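Local coordinates for protein glucosamine-6-phosphate deaminase (Thermotoga maritima, PDB 1J5X) that is a SIS-family protein built from two alpha/beta modules, each with a central parallel sheet flanked by helices, at residues D22-L27 / T161-M166; R109-E115 / K338-L342; E236-T240 / K322-I328; Q267-G271 / S302-K306. All coordinates share one frame; numbering follows the deposited sequence.

Contact 1 (D22-L27 / T161-M166)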
loop_
_atom_site.group_PDB
_atom_site.type_symbol
_atom_site.label_atom_id
_atom_site.label_comp_id
_atom_site.label_asym_id
_atom_site.label_seq_id
_atom_site.Cartn_x
_atom_site.Cartn_y
_atom_site.Cartn_z
ATOM N N ASP A 22 -4.218 -5.572 -14.029
ATOM C CA ASP A 22 -5.559 -5.868 -13.585
ATOM C C ASP A 22 -6.164 -4.671 -12.793
ATOM O O ASP A 22 -7.364 -4.636 -12.593
ATOM C CB ASP A 22 -5.613 -7.089 -12.676
ATOM C CG ASP A 22 -5.535 -8.424 -13.451
ATOM O OD1 ASP A 22 -5.782 -8.389 -14.692
ATOM O OD2 ASP A 22 -5.266 -9.479 -12.793
ATOM N N GLN A 23 -5.323 -3.756 -12.335
ATOM C CA GLN A 23 -5.847 -2.611 -11.592
ATOM C C GLN A 23 -6.548 -1.709 -12.608
ATOM O O GLN A 23 -7.315 -0.813 -12.257
ATOM C CB GLN A 23 -4.712 -1.894 -10.864
ATOM C CG GLN A 23 -4.353 -2.668 -9.591
ATOM C CD GLN A 23 -2.912 -2.491 -9.180
ATOM O OE1 GLN A 23 -2.725 -2.140 -7.932
ATOM N NE2 GLN A 23 -1.964 -2.687 -9.985
ATOM N N LYS A 24 -6.236 -1.926 -13.878
ATOM C CA LYS A 24 -6.909 -1.180 -14.926
ATOM C C LYS A 24 -8.046 -2.008 -15.469
ATOM O O LYS A 24 -9.153 -1.512 -15.662
ATOM C CB LYS A 24 -5.960 -0.859 -16.067
ATOM C CG LYS A 24 -6.715 -0.653 -17.402
ATOM C CD LYS A 24 -5.842 0.075 -18.385
ATOM C CE LYS A 24 -5.091 -0.865 -19.270
ATOM N NZ LYS A 24 -4.520 -0.119 -20.461
ATOM N N ASN A 25 -7.797 -3.296 -15.727
ATOM C CA ASN A 25 -8.843 -4.118 -16.326
ATOM C C ASN A 25 -9.918 -4.763 -15.488
ATOM O O ASN A 25 -11.006 -5.043 -15.982
ATOM C CB ASN A 25 -8.196 -5.241 -17.176
ATOM C CG ASN A 25 -7.380 -4.687 -18.332
ATOM O OD1 ASN A 25 -7.808 -3.737 -18.999
ATOM N ND2 ASN A 25 -6.213 -5.277 -18.588
ATOM N N GLU A 26 -9.638 -5.020 -14.224
ATOM C CA GLU A 26 -10.601 -5.741 -13.424
ATOM C C GLU A 26 -11.117 -5.032 -12.179
ATOM O O GLU A 26 -11.962 -5.552 -11.462
ATOM C CB GLU A 26 -9.956 -7.071 -13.006
ATOM C CG GLU A 26 -9.222 -7.748 -14.197
ATOM C CD GLU A 26 -8.817 -9.220 -13.938
ATOM O OE1 GLU A 26 -8.649 -9.609 -12.752
ATOM O OE2 GLU A 26 -8.645 -9.994 -14.929
ATOM N N LEU A 27 -10.600 -3.853 -11.930
ATOM C CA LEU A 27 -10.969 -3.141 -10.705
ATOM C C LEU A 27 -12.448 -2.799 -10.609
ATOM O O LEU A 27 -13.053 -2.982 -9.570
ATOM C CB LEU A 27 -10.114 -1.870 -10.587
ATOM C CG LEU A 27 -10.210 -1.106 -9.257
ATOM C CD1 LEU A 27 -9.659 -2.021 -8.082
ATOM C CD2 LEU A 27 -9.371 0.178 -9.412
ATOM N N THR A 161 0.555 -6.802 -5.775
ATOM C CA THR A 161 0.306 -5.660 -6.615
ATOM C C THR A 161 -1.151 -5.265 -6.401
ATOM O O THR A 161 -1.466 -4.471 -5.483
ATOM C CB THR A 161 0.612 -5.970 -8.175
ATOM O OG1 THR A 161 -0.091 -7.152 -8.606
ATOM C CG2 THR A 161 2.111 -6.171 -8.370
ATOM N N LYS A 162 -2.027 -5.836 -7.201
ATOM C CA LYS A 162 -3.461 -5.521 -7.144
ATOM C C LYS A 162 -4.126 -5.858 -5.818
ATOM O O LYS A 162 -5.086 -5.208 -5.436
ATOM C CB LYS A 162 -4.207 -6.275 -8.257
ATOM C CG LYS A 162 -4.275 -7.779 -8.079
ATOM C CD LYS A 162 -4.923 -8.398 -9.348
ATOM C CE LYS A 162 -5.558 -9.760 -9.121
ATOM N NZ LYS A 162 -6.174 -10.371 -10.365
ATOM N N SER A 163 -3.613 -6.851 -5.090
ATOM C CA SER A 163 -4.247 -7.210 -3.830
ATOM C C SER A 163 -4.114 -6.062 -2.808
ATOM O O SER A 163 -5.017 -5.869 -1.988
ATOM C CB SER A 163 -3.632 -8.500 -3.213
ATOM O OG SER A 163 -2.275 -8.345 -2.923
ATOM N N PHE A 164 -3.023 -5.327 -2.877
ATOM C CA PHE A 164 -2.851 -4.221 -1.915
ATOM C C PHE A 164 -3.978 -3.174 -2.209
ATOM O O PHE A 164 -4.764 -2.774 -1.327
ATOM C CB PHE A 164 -1.473 -3.592 -2.134
ATOM C CG PHE A 164 -1.214 -2.362 -1.288
ATOM C CD1 PHE A 164 -1.684 -1.100 -1.694
ATOM C CD2 PHE A 164 -0.503 -2.471 -0.095
ATOM C CE1 PHE A 164 -1.451 0.012 -0.944
ATOM C CE2 PHE A 164 -0.262 -1.331 0.700
ATOM C CZ PHE A 164 -0.728 -0.102 0.272
ATOM N N SER A 165 -4.062 -2.790 -3.472
ATOM C CA SER A 165 -5.043 -1.772 -3.875
ATOM C C SER A 165 -6.448 -2.224 -3.636
ATOM O O SER A 165 -7.295 -1.470 -3.126
ATOM C CB SER A 165 -4.881 -1.450 -5.361
ATOM O OG SER A 165 -3.572 -0.939 -5.620
HETATM N N MSE A 166 -6.775 -3.451 -4.050
HETATM C CA MSE A 166 -8.124 -3.900 -3.831
HETATM C C MSE A 166 -8.537 -4.111 -2.384
HETATM O O MSE A 166 -9.678 -3.830 -2.006
HETATM C CB MSE A 166 -8.408 -5.182 -4.725
HETATM C CG MSE A 166 -8.192 -4.828 -6.157
HETATM SE SE MSE A 166 -8.320 -6.594 -7.199
HETATM C CE MSE A 166 -8.421 -5.803 -8.956
#

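Contact 2 (R109-E115 / K338-L342)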
loop_
_atom_site.group_PDB
_atom_site.type_symbol
_atom_site.label_atom_id
_atom_site.label_comp_id
_atom_site.label_asym_id
_atom_site.label_seq_id
_atom_site.Cartn_x
_atom_site.Cartn_y
_atom_site.Cartn_z
ATOM N N ARG A 109 -1.953 -12.426 2.867
ATOM C CA ARG A 109 -2.518 -12.745 1.549
ATOM C C ARG A 109 -2.707 -14.260 1.407
ATOM O O ARG A 109 -3.806 -14.714 1.099
ATOM C CB ARG A 109 -1.579 -12.238 0.477
ATOM C CG ARG A 109 -2.042 -12.579 -0.962
ATOM C CD ARG A 109 -1.138 -11.918 -1.986
ATOM N NE ARG A 109 0.287 -12.207 -1.794
ATOM C CZ ARG A 109 1.191 -12.194 -2.773
ATOM N NH1 ARG A 109 0.816 -11.926 -4.013
ATOM N NH2 ARG A 109 2.479 -12.379 -2.508
ATOM N N THR A 110 -1.634 -15.034 1.646
ATOM C CA THR A 110 -1.746 -16.517 1.496
ATOM C C THR A 110 -2.491 -17.122 2.676
ATOM O O THR A 110 -3.005 -18.258 2.627
ATOM C CB THR A 110 -0.345 -17.232 1.400
ATOM O OG1 THR A 110 0.346 -17.071 2.640
ATOM C CG2 THR A 110 0.492 -16.689 0.227
ATOM N N GLY A 111 -2.572 -16.350 3.768
ATOM C CA GLY A 111 -3.268 -16.799 4.975
ATOM C C GLY A 111 -2.469 -17.800 5.828
ATOM O O GLY A 111 -2.957 -18.299 6.816
ATOM N N ASN A 112 -1.227 -18.051 5.459
ATOM C CA ASN A 112 -0.460 -19.040 6.206
ATOM C C ASN A 112 0.849 -18.476 6.804
ATOM O O ASN A 112 1.675 -19.224 7.352
ATOM C CB ASN A 112 -0.191 -20.265 5.291
ATOM C CG ASN A 112 -1.454 -21.096 5.056
ATOM O OD1 ASN A 112 -2.276 -21.251 6.079
ATOM N ND2 ASN A 112 -1.655 -21.642 3.939
ATOM N N THR A 113 0.994 -17.150 6.747
ATOM C CA THR A 113 2.185 -16.458 7.289
ATOM C C THR A 113 2.308 -16.770 8.781
ATOM O O THR A 113 1.437 -16.429 9.580
ATOM C CB THR A 113 2.060 -14.931 7.048
ATOM O OG1 THR A 113 1.791 -14.728 5.657
ATOM C CG2 THR A 113 3.350 -14.213 7.409
ATOM N N THR A 114 3.393 -17.460 9.137
ATOM C CA THR A 114 3.560 -17.897 10.520
ATOM C C THR A 114 3.400 -16.808 11.576
ATOM O O THR A 114 2.690 -17.003 12.558
ATOM C CB THR A 114 4.905 -18.560 10.735
ATOM O OG1 THR A 114 5.136 -19.581 9.728
ATOM C CG2 THR A 114 4.893 -19.215 12.096
ATOM N N GLU A 115 4.054 -15.679 11.343
ATOM C CA GLU A 115 3.977 -14.570 12.299
ATOM C C GLU A 115 2.544 -14.063 12.492
ATOM O O GLU A 115 2.167 -13.676 13.585
ATOM C CB GLU A 115 4.894 -13.461 11.798
ATOM C CG GLU A 115 6.353 -13.806 11.969
ATOM C CD GLU A 115 7.203 -12.925 11.086
ATOM O OE1 GLU A 115 7.280 -11.705 11.414
ATOM O OE2 GLU A 115 7.752 -13.392 10.056
ATOM N N LYS A 338 6.341 -16.788 -1.337
ATOM C CA LYS A 338 4.999 -16.189 -1.152
ATOM C C LYS A 338 4.584 -16.259 0.322
ATOM O O LYS A 338 4.124 -15.269 0.920
ATOM C CB LYS A 338 3.958 -16.901 -2.018
ATOM C CG LYS A 338 2.996 -15.966 -2.782
ATOM C CD LYS A 338 1.660 -16.643 -3.107
ATOM C CE LYS A 338 0.784 -15.751 -4.014
ATOM N NZ LYS A 338 -0.600 -16.284 -4.253
ATOM N N THR A 339 4.738 -17.431 0.927
ATOM C CA THR A 339 4.372 -17.587 2.325
ATOM C C THR A 339 5.654 -17.649 3.139
ATOM O O THR A 339 6.490 -18.558 2.919
ATOM C CB THR A 339 3.538 -18.857 2.574
ATOM O OG1 THR A 339 2.312 -18.759 1.856
ATOM C CG2 THR A 339 3.159 -18.991 4.050
ATOM N N VAL A 340 5.840 -16.678 4.048
ATOM C CA VAL A 340 7.025 -16.652 4.913
ATOM C C VAL A 340 6.694 -17.455 6.193
ATOM O O VAL A 340 5.821 -17.095 6.989
ATOM C CB VAL A 340 7.435 -15.185 5.228
ATOM C CG1 VAL A 340 8.587 -15.154 6.207
ATOM C CG2 VAL A 340 7.812 -14.462 3.915
ATOM N N VAL A 341 7.414 -18.560 6.374
ATOM C CA VAL A 341 7.179 -19.520 7.468
ATOM C C VAL A 341 8.395 -19.727 8.352
ATOM O O VAL A 341 9.453 -20.110 7.843
ATOM C CB VAL A 341 6.810 -20.911 6.883
ATOM C CG1 VAL A 341 6.605 -21.952 8.005
ATOM C CG2 VAL A 341 5.556 -20.780 6.009
ATOM N N LEU A 342 8.240 -19.509 9.664
ATOM C CA LEU A 342 9.351 -19.655 10.609
ATOM C C LEU A 342 9.373 -21.055 11.248
ATOM O O LEU A 342 8.329 -21.771 11.157
ATOM C CB LEU A 342 9.237 -18.626 11.731
ATOM C CG LEU A 342 9.159 -17.159 11.330
ATOM C CD1 LEU A 342 9.006 -16.343 12.581
ATOM C CD2 LEU A 342 10.412 -16.751 10.562
ATOM O OXT LEU A 342 10.426 -21.383 11.859
HETATM O O HOH W 1 2.511 -12.972 0.356
HETATM O O HOH W 2 3.899 -14.694 3.929
HETATM O O HOH W 3 6.113 -15.478 9.208
#

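Contact 3 (E236-T240 / K322-I328)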
loop_
_atom_site.group_PDB
_atom_site.type_symbol
_atom_site.label_atom_id
_atom_site.label_comp_id
_atom_site.label_asym_id
_atom_site.label_seq_id
_atom_site.Cartn_x
_atom_site.Cartn_y
_atom_site.Cartn_z
ATOM N N GLU A 236 11.684 -5.177 -4.309
ATOM C CA GLU A 236 11.451 -6.531 -4.694
ATOM C C GLU A 236 11.495 -6.779 -6.203
ATOM O O GLU A 236 12.105 -7.756 -6.671
ATOM C CB GLU A 236 10.104 -7.026 -4.216
ATOM C CG GLU A 236 9.911 -7.118 -2.697
ATOM C CD GLU A 236 8.468 -7.502 -2.333
ATOM O OE1 GLU A 236 7.526 -6.950 -2.952
ATOM O OE2 GLU A 236 8.242 -8.323 -1.426
HETATM N N MSE A 237 10.849 -5.907 -6.976
HETATM C CA MSE A 237 10.771 -6.176 -8.421
HETATM C C MSE A 237 12.022 -5.942 -9.208
HETATM O O MSE A 237 12.360 -6.733 -10.114
HETATM C CB MSE A 237 9.656 -5.308 -9.055
HETATM C CG MSE A 237 8.304 -5.748 -8.672
HETATM SE SE MSE A 237 6.985 -4.473 -9.627
HETATM C CE MSE A 237 5.401 -4.974 -8.781
ATOM N N SER A 238 12.685 -4.850 -8.862
ATOM C CA SER A 238 13.817 -4.382 -9.627
ATOM C C SER A 238 15.170 -4.350 -8.963
ATOM O O SER A 238 16.142 -3.949 -9.593
ATOM C CB SER A 238 13.490 -2.983 -10.134
ATOM O OG SER A 238 13.824 -1.973 -9.172
ATOM N N LEU A 239 15.222 -4.704 -7.681
ATOM C CA LEU A 239 16.455 -4.645 -6.921
ATOM C C LEU A 239 17.109 -3.278 -6.849
ATOM O O LEU A 239 18.327 -3.153 -6.874
ATOM C CB LEU A 239 17.454 -5.698 -7.486
ATOM C CG LEU A 239 16.859 -7.104 -7.510
ATOM C CD1 LEU A 239 17.954 -8.185 -7.977
ATOM C CD2 LEU A 239 16.418 -7.490 -6.117
ATOM N N THR A 240 16.308 -2.221 -6.687
ATOM C CA THR A 240 16.845 -0.901 -6.625
ATOM C C THR A 240 16.659 -0.446 -5.200
ATOM O O THR A 240 15.548 -0.664 -4.642
ATOM C CB THR A 240 16.036 0.017 -7.568
ATOM O OG1 THR A 240 16.087 -0.548 -8.893
ATOM C CG2 THR A 240 16.553 1.429 -7.535
ATOM N N LYS A 322 11.680 -0.737 -14.418
ATOM C CA LYS A 322 13.085 -0.696 -14.024
ATOM C C LYS A 322 13.690 -2.084 -14.070
ATOM O O LYS A 322 14.894 -2.220 -14.378
ATOM C CB LYS A 322 13.291 -0.126 -12.603
ATOM C CG LYS A 322 14.750 -0.168 -12.101
ATOM C CD LYS A 322 15.673 0.854 -12.779
ATOM C CE LYS A 322 17.123 0.657 -12.306
ATOM N NZ LYS A 322 18.075 1.672 -12.815
ATOM N N ALA A 323 12.905 -3.101 -13.748
ATOM C CA ALA A 323 13.458 -4.443 -13.781
ATOM C C ALA A 323 13.816 -4.805 -15.238
ATOM O O ALA A 323 14.876 -5.382 -15.514
ATOM C CB ALA A 323 12.481 -5.409 -13.262
ATOM N N ILE A 324 12.921 -4.453 -16.160
ATOM C CA ILE A 324 13.133 -4.762 -17.580
ATOM C C ILE A 324 14.407 -4.085 -18.013
ATOM O O ILE A 324 15.240 -4.685 -18.703
ATOM C CB ILE A 324 11.929 -4.257 -18.455
ATOM C CG1 ILE A 324 10.667 -5.023 -18.073
ATOM C CG2 ILE A 324 12.221 -4.462 -19.983
ATOM C CD1 ILE A 324 10.854 -6.491 -17.929
ATOM N N SER A 325 14.538 -2.840 -17.579
ATOM C CA SER A 325 15.683 -1.994 -17.831
ATOM C C SER A 325 17.010 -2.647 -17.409
ATOM O O SER A 325 18.030 -2.533 -18.108
ATOM C CB SER A 325 15.484 -0.707 -17.061
ATOM O OG SER A 325 16.509 0.225 -17.304
ATOM N N ARG A 326 16.991 -3.314 -16.258
ATOM C CA ARG A 326 18.166 -3.987 -15.712
ATOM C C ARG A 326 18.324 -5.363 -16.358
ATOM O O ARG A 326 19.369 -5.990 -16.221
ATOM C CB ARG A 326 18.027 -4.192 -14.195
ATOM C CG ARG A 326 18.125 -2.936 -13.375
ATOM C CD ARG A 326 18.581 -3.304 -11.947
ATOM N NE ARG A 326 19.195 -2.149 -11.314
ATOM C CZ ARG A 326 18.746 -1.635 -10.181
ATOM N NH1 ARG A 326 17.712 -2.211 -9.602
ATOM N NH2 ARG A 326 19.284 -0.537 -9.661
ATOM N N GLY A 327 17.275 -5.817 -17.033
ATOM C CA GLY A 327 17.293 -7.112 -17.667
ATOM C C GLY A 327 17.048 -8.197 -16.635
ATOM O O GLY A 327 17.637 -9.284 -16.697
ATOM N N ILE A 328 16.202 -7.929 -15.644
ATOM C CA ILE A 328 15.949 -8.985 -14.679
ATOM C C ILE A 328 14.463 -9.210 -14.677
ATOM O O ILE A 328 13.721 -8.359 -15.142
ATOM C CB ILE A 328 16.410 -8.630 -13.263
ATOM C CG1 ILE A 328 15.389 -7.713 -12.603
ATOM C CG2 ILE A 328 17.802 -7.957 -13.305
ATOM C CD1 ILE A 328 15.628 -7.573 -11.126
#

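Contact 4 (Q267-G271 / S302-K306)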
loop_
_atom_site.group_PDB
_atom_site.type_symbol
_atom_site.label_atom_id
_atom_site.label_comp_id
_atom_site.label_asym_id
_atom_site.label_seq_id
_atom_site.Cartn_x
_atom_site.Cartn_y
_atom_site.Cartn_z
ATOM N N GLN A 267 3.918 12.115 -3.521
ATOM C CA GLN A 267 2.434 12.005 -3.491
ATOM C C GLN A 267 1.868 13.343 -3.044
ATOM O O GLN A 267 1.991 13.728 -1.865
ATOM C CB GLN A 267 2.004 10.974 -2.487
ATOM C CG GLN A 267 2.576 9.557 -2.751
ATOM C CD GLN A 267 2.046 8.876 -4.011
ATOM O OE1 GLN A 267 0.938 9.157 -4.479
ATOM N NE2 GLN A 267 2.836 7.927 -4.557
ATOM N N LYS A 268 1.268 14.092 -3.975
ATOM C CA LYS A 268 0.705 15.412 -3.594
ATOM C C LYS A 268 -0.531 15.300 -2.686
ATOM O O LYS A 268 -1.332 14.431 -2.882
ATOM C CB LYS A 268 0.272 16.169 -4.852
ATOM C CG LYS A 268 1.424 16.448 -5.844
ATOM C CD LYS A 268 0.959 17.382 -7.055
ATOM C CE LYS A 268 0.726 18.805 -6.538
ATOM N NZ LYS A 268 1.994 19.463 -6.067
ATOM N N VAL A 269 -0.730 16.226 -1.737
ATOM C CA VAL A 269 -1.927 16.143 -0.881
ATOM C C VAL A 269 -2.636 17.522 -0.934
ATOM O O VAL A 269 -1.992 18.560 -1.221
ATOM C CB VAL A 269 -1.602 15.822 0.657
ATOM C CG1 VAL A 269 -0.786 14.546 0.802
ATOM C CG2 VAL A 269 -0.906 16.908 1.271
ATOM N N SER A 270 -3.932 17.512 -0.668
ATOM C CA SER A 270 -4.750 18.736 -0.758
ATOM C C SER A 270 -4.137 19.912 -0.052
ATOM O O SER A 270 -3.747 19.810 1.090
ATOM C CB SER A 270 -6.157 18.510 -0.146
ATOM O OG SER A 270 -6.748 17.322 -0.644
ATOM N N GLY A 271 -4.100 21.037 -0.748
ATOM C CA GLY A 271 -3.606 22.253 -0.139
ATOM C C GLY A 271 -2.117 22.535 -0.026
ATOM O O GLY A 271 -1.771 23.649 0.384
ATOM N N SER A 302 -6.875 12.514 -7.926
ATOM C CA SER A 302 -7.344 13.311 -6.776
ATOM C C SER A 302 -6.314 13.380 -5.649
ATOM O O SER A 302 -5.696 12.370 -5.320
ATOM C CB SER A 302 -8.623 12.707 -6.212
ATOM O OG SER A 302 -8.972 13.237 -4.941
ATOM N N ASN A 303 -6.199 14.538 -5.010
ATOM C CA ASN A 303 -5.260 14.681 -3.891
ATOM C C ASN A 303 -5.946 14.415 -2.560
ATOM O O ASN A 303 -5.370 14.627 -1.471
ATOM C CB ASN A 303 -4.602 16.062 -3.894
ATOM C CG ASN A 303 -3.751 16.274 -5.130
ATOM O OD1 ASN A 303 -3.135 15.324 -5.630
ATOM N ND2 ASN A 303 -3.699 17.509 -5.627
ATOM N N ASP A 304 -7.154 13.889 -2.638
ATOM C CA ASP A 304 -7.885 13.557 -1.419
ATOM C C ASP A 304 -7.415 12.159 -0.989
ATOM O O ASP A 304 -7.023 11.351 -1.858
ATOM C CB ASP A 304 -9.367 13.475 -1.685
ATOM C CG ASP A 304 -10.115 13.060 -0.480
ATOM O OD1 ASP A 304 -10.681 11.957 -0.537
ATOM O OD2 ASP A 304 -10.084 13.814 0.547
ATOM N N TRP A 305 -7.536 11.896 0.297
ATOM C CA TRP A 305 -7.052 10.623 0.892
ATOM C C TRP A 305 -7.637 9.370 0.265
ATOM O O TRP A 305 -6.974 8.331 0.269
ATOM C CB TRP A 305 -7.333 10.573 2.398
ATOM C CG TRP A 305 -6.703 11.772 3.122
ATOM C CD1 TRP A 305 -7.369 12.754 3.826
ATOM C CD2 TRP A 305 -5.306 12.066 3.238
ATOM N NE1 TRP A 305 -6.463 13.641 4.387
ATOM C CE2 TRP A 305 -5.188 13.243 4.043
ATOM C CE3 TRP A 305 -4.134 11.466 2.743
ATOM C CZ2 TRP A 305 -3.936 13.816 4.369
ATOM C CZ3 TRP A 305 -2.894 12.052 3.065
ATOM C CH2 TRP A 305 -2.813 13.221 3.886
ATOM N N LYS A 306 -8.869 9.466 -0.241
ATOM C CA LYS A 306 -9.516 8.305 -0.863
ATOM C C LYS A 306 -8.714 7.751 -2.056
ATOM O O LYS A 306 -8.886 6.591 -2.420
ATOM C CB LYS A 306 -10.939 8.671 -1.362
ATOM C CG LYS A 306 -12.014 8.741 -0.239
ATOM C CD LYS A 306 -13.424 8.944 -0.901
ATOM C CE LYS A 306 -14.472 9.408 0.159
ATOM N NZ LYS A 306 -14.071 10.613 0.914
HETATM O O HOH W 4 -9.227 16.314 0.519
#

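Contact 1 (D22-L27 / T161-M166)
K162 reaches from the start of helix 162-179 to D22 and E26 at the end of helix 15-25, passing Q23 on the way. Its CB lies against Q23 CG, 3.8 Å off. CG then sits between the backbone N and the carbonyl carbon (chi1 69°), and from there the extended chain is sent across to D22. CD packs on D22 CB at 3.6 Å and CE passes close to the same carboxylate. At the tip, NZ bonds to D22 OD2 at 2.7 Å, met on the anti side and 32° out of the carboxylate plane, while E26 OE1 stands farther off at 3.5 Å. D22, E26 and K162 form a salt-bridge network, and K18 pairs with the same D22 oxygen.

Beside it, S165 OG donates to Q23 OE1 at 2.7 Å in the carbonyl plane, and I20 O and Q316 hold Q23 NE2, which fixes which way the amide is flipped. Farther along, L27 CD1 touches CG of the selenomethionine M166 at 3.7 Å, the two side chains running antiparallel past one another. Chemically, then, an ammonium brought into a buried interface is paired closely with D22 and more distantly with E26, and a buried amide has partners at both its ends.

Contact 2 (R109-E115 / K338-L342)
T110 and T339 meet hydroxyl to hydroxyl, OG1 to OG1 at 2.7 Å, and the proton could sit on either oxygen. This is the tight end of the contact. T110 carries its OG1 between the backbone N and the carbonyl carbon (chi1 65°), which leaves CG2 to press on K338 CD at 3.5 Å. The lysine then runs on at about a right angle to R109 and lays its CE over the centre of the guanidinium, 3.7 Å above the plane. A water bridges R109 NH2 and K338 O. E155 gathers both bases: its carboxylate pairs with R109, and its backbone O takes K338 NZ. On the other side of T339, CG2 rests against the backbone of N112.

Two more bonds tie in the tail: T114 N donates to V340 O at 3.3 Å, and L342 N to T114 OG1 at 3.1 Å.

The rest is looser: V340, V341 and L342 are exposed, and L342 CD1 lies against E115 CG at 3.7 Å. One water joins T113 OG1, itself bonded to S108, to K338 O and V340 N; another links V340 O to E115 N and OE2.

The C-terminal tail thus lies along the Ser/Thr-rich loop between strand 102-107 and helix 114-125, at the C-terminal ends of the parallel strands, where SIS domains commonly form their ligand pocket.

Contact 3 (E236-T240 / K322-I328)
The guanidinium of R326 comes up against S238, the last residue of helix 222-238, and T240 just beyond it. One face is covered by K322 CE from its own helix, 3.4 Å above the plane and over the centre. At the edge, near the plane, lies S238 O, whereas T240 OG1 approaches obliquely. NH1 points between the two oxygens, modelled 2.3 Å from S238 O and 2.4 Å from T240 OG1. Both lengths are too short for a normal hydrogen bond, so NH1 appears directed at this pair, though its position is doubtful.

T240 OG1 in turn donates to S238 OG at 2.7 Å, and S238 OG is also bonded to C234 O one turn back. The threonine hydroxyl is therefore held in place from its own side of the contact. K322 CG closes over both hydroxyls, 3.5 Å from T240 OG1.

Beneath the polar group the backbones come very close, S238 CA lying 4.2 Å from A323 CA; the small alanine permits this, its CB resting 3.4 Å from M237 O. After the helix, a Schellman motif at G327 turns the chain back and brings I328 over the contact. Its CG1 lies between the backbone N and the carbonyl carbon (chi1 79°), which carries CD1 onto L239 CG at 3.8 Å.

Helices 222-238 and 313-326 so meet at their C-terminal ends. T240 and K322 both pack on F215 of strand 214-218. Just ahead of that strand, D213 pairs with both R326 NH2 and K322 NZ, and H212 O also accepts from K322 NZ, while M237 reaches over to helix 15-25.

Contact 4 (Q267-G271 / S302-K306)
S270 and N303 supply the polar link, and it is a slack one. S270 N donates to N303 O at 3.3 Å, a weak bond with an N-H...O angle of 139°. S270 OG lies 3.1 Å from the same carbonyl oxygen, at best a weak bond. A water extends the link, 2.9 Å from S270 OG and donating to D304 OD2 at 2.6 Å.

The second group of bonds shapes the 302-306 side from within. S302 OG accepts from D304 N at 3.0 Å, an ST turn, and D304 OD1 accepts from K306 N, an Asx turn in which the N-H comes from well above the carboxylate plane. The ST turn spans N303, and the Asx turn follows from D304.

Packing comes next. With CG anti to its carbonyl carbon (chi1 -64°), N303 brings OD1 to 3.6 Å from K268 CB; this oxygen and K268 O face each other without a bond, while N303 ND2 bonds to E295 O. V269 CG1 touches W305 CH2 at 3.9 Å, the two side chains crossing at a slant. F223 meets the indole edge-to-face and R76 makes a cation-pi contact with it.

The K268 ammonium stays outside the contact, bent away to E292, E276 and D273. What this chemistry implies is a weakly bonded join: one carbonyl is gripped loosely and one methyl meets one ring, with 302-306 shaped by its own turns and K268, N303 and W305 also held by partners beyond the two segments.

From the N terminus, helix 15-25 leads off and contact 1 closes a long loop by bringing it to helix 162-179. Before that loop shuts, 109-115 opens contact 2, which ends only at the C-terminal tail, so contacts 1 and 2 cross along the chain. Contact 3, joining the ends of helices 222-238 and 313-326, is nested inside contact 2, and contact 4, between two loops that follow strands of the four-stranded sheet, is nested inside contact 3. Contact 1 touches two others: S163 packs on R109 of contact 2, and T161 on M237 of contact 3. Contacts 2 and 4 lie on opposite sides of the chain's centre, their own centres about 33 Å apart.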